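Local coordinates for protein probable zinc protease PqqL (Escherichia coli, PDB 6OFT) that probably acts as a periplasmic zinc-dependent endopeptidase of the M16 family, this chain being the first half of the protein, at residues 50-55 with 175-180. Residues are numbered along the deposited sequence; the frame is centred on the assembly and turned at random.
Sequences LGVAHF and MDTVAT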
loop_
_atom_site.group_PDB
_atom_site.type_symbol
_atom_site.label_atom_id
_atom_site.label_comp_id
_atom_site.label_asym_id
_atom_site.label_seq_id
_atom_site.Cartn_x
_atom_site.Cartn_y
_atom_site.Cartn_z
ATOM N N LEU A 50 -13.386 -4.781 17.248
ATOM C CA LEU A 50 -12.337 -3.824 16.860
ATOM C C LEU A 50 -10.925 -4.208 17.357
ATOM O O LEU A 50 -10.606 -4.073 18.541
ATOM C CB LEU A 50 -12.716 -2.386 17.249
ATOM C CG LEU A 50 -14.128 -1.942 16.800
ATOM C CD1 LEU A 50 -14.469 -0.572 17.320
ATOM C CD2 LEU A 50 -14.312 -2.042 15.298
ATOM N N GLY A 51 -10.104 -4.676 16.406
ATOM C CA GLY A 51 -8.730 -5.131 16.636
ATOM C C GLY A 51 -8.592 -6.641 16.746
ATOM O O GLY A 51 -7.514 -7.151 17.071
ATOM N N VAL A 52 -9.685 -7.367 16.469
ATOM C CA VAL A 52 -9.740 -8.831 16.553
ATOM C C VAL A 52 -8.960 -9.482 15.390
ATOM O O VAL A 52 -8.287 -10.485 15.633
ATOM C CB VAL A 52 -11.196 -9.359 16.724
ATOM C CG1 VAL A 52 -11.323 -10.839 16.417
ATOM C CG2 VAL A 52 -11.698 -9.073 18.137
ATOM N N ALA A 53 -8.993 -8.907 14.167
ATOM C CA ALA A 53 -8.203 -9.463 13.058
ATOM C C ALA A 53 -6.708 -9.488 13.429
ATOM O O ALA A 53 -6.037 -10.492 13.193
ATOM C CB ALA A 53 -8.413 -8.657 11.779
ATOM N N HIS A 54 -6.221 -8.396 14.061
ATOM C CA HIS A 54 -4.828 -8.215 14.494
ATOM C C HIS A 54 -4.513 -9.117 15.698
ATOM O O HIS A 54 -3.414 -9.674 15.775
ATOM C CB HIS A 54 -4.557 -6.717 14.753
ATOM C CG HIS A 54 -3.216 -6.395 15.343
ATOM N ND1 HIS A 54 -3.103 -5.836 16.602
ATOM C CD2 HIS A 54 -1.978 -6.548 14.822
ATOM C CE1 HIS A 54 -1.806 -5.682 16.815
ATOM N NE2 HIS A 54 -1.088 -6.104 15.777
ATOM N N PHE A 55 -5.473 -9.264 16.632
ATOM C CA PHE A 55 -5.332 -10.133 17.809
ATOM C C PHE A 55 -5.214 -11.604 17.337
ATOM O O PHE A 55 -4.304 -12.304 17.789
ATOM C CB PHE A 55 -6.503 -9.943 18.800
ATOM C CG PHE A 55 -6.260 -10.310 20.257
ATOM C CD1 PHE A 55 -5.570 -11.472 20.600
ATOM C CD2 PHE A 55 -6.786 -9.532 21.284
ATOM C CE1 PHE A 55 -5.353 -11.813 21.942
ATOM C CE2 PHE A 55 -6.579 -9.877 22.628
ATOM C CZ PHE A 55 -5.876 -11.020 22.950
ATOM N N MET A 175 -8.318 -0.719 22.736
ATOM C CA MET A 175 -7.670 -1.412 23.858
ATOM C C MET A 175 -8.667 -2.055 24.789
ATOM O O MET A 175 -8.338 -3.050 25.425
ATOM C CB MET A 175 -6.679 -0.511 24.613
ATOM C CG MET A 175 -5.479 -0.085 23.774
ATOM S SD MET A 175 -4.555 -1.467 23.043
ATOM C CE MET A 175 -5.174 -1.448 21.357
ATOM N N ASP A 176 -9.897 -1.522 24.825
ATOM C CA ASP A 176 -10.994 -2.048 25.620
ATOM C C ASP A 176 -11.508 -3.363 25.020
ATOM O O ASP A 176 -11.924 -4.247 25.765
ATOM C CB ASP A 176 -12.093 -0.988 25.813
ATOM C CG ASP A 176 -11.592 0.243 26.567
ATOM O OD1 ASP A 176 -11.080 1.179 25.906
ATOM O OD2 ASP A 176 -11.696 0.263 27.815
ATOM N N THR A 177 -11.402 -3.528 23.682
ATOM C CA THR A 177 -11.763 -4.794 23.025
ATOM C C THR A 177 -10.630 -5.812 23.294
ATOM O O THR A 177 -10.905 -6.957 23.653
ATOM C CB THR A 177 -12.042 -4.575 21.538
ATOM O OG1 THR A 177 -13.108 -3.634 21.415
ATOM C CG2 THR A 177 -12.410 -5.877 20.810
ATOM N N VAL A 178 -9.362 -5.361 23.173
ATOM C CA VAL A 178 -8.138 -6.146 23.423
ATOM C C VAL A 178 -8.144 -6.733 24.860
ATOM O O VAL A 178 -7.791 -7.903 25.052
ATOM C CB VAL A 178 -6.866 -5.305 23.072
ATOM C CG1 VAL A 178 -5.573 -5.933 23.603
ATOM C CG2 VAL A 178 -6.769 -5.074 21.567
ATOM N N ALA A 179 -8.625 -5.940 25.843
ATOM C CA ALA A 179 -8.698 -6.330 27.253
ATOM C C ALA A 179 -9.823 -7.319 27.596
ATOM O O ALA A 179 -9.634 -8.132 28.499
ATOM C CB ALA A 179 -8.831 -5.083 28.127
ATOM N N THR A 180 -10.986 -7.244 26.894
ATOM C CA THR A 180 -12.197 -8.024 27.206
ATOM C C THR A 180 -12.582 -9.166 26.243
ATOM O O THR A 180 -13.335 -10.057 26.652
ATOM C CB THR A 180 -13.396 -7.081 27.330
ATOM O OG1 THR A 180 -13.583 -6.408 26.088
ATOM C CG2 THR A 180 -13.249 -6.072 28.472
HETATM O O HOH W 1 -15.001 -3.624 19.474
#
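L50 meets T177 where the start of the helix carrying the inverted zinc motif of M16 peptidases, HxxEH, packs on the short helix 175-180. The L50 carbonyl O lies 3.4 Å from T177 CB and also approaches T177 CG2. A water bridges the two residues: it accepts from L50 N at 3.0 Å and stands 2.7 Å from T177 OG1. With OG1 beside its own backbone N (chi1 -59°), T177 has its hydroxyl within hydrogen-bonding distance of that water and its methyl CG2 against the L50 carbonyl O. G51 is the N-cap; its positive phi of 99° calls for glycine, and its O accepts from F55 N to open the helix. V52 follows: V52 CG2 lies 4.2 Å from T177 CG2, while the valine side chain also rests on L186 and F189 of helix 183-193. H54, a predicted zinc ligand, stands edge-to-face with H58. F55 closes the contact, its CG anti to the backbone N (chi1 -156°) and its ring meeting V178, beside predicted ligand E134. F55 CE2 lies 4.2 Å from V178 CG1. The V178 carbonyl O, which also accepts from R135 NH1, meets the ring edge near its plane, 3.4 Å from F55 CE2.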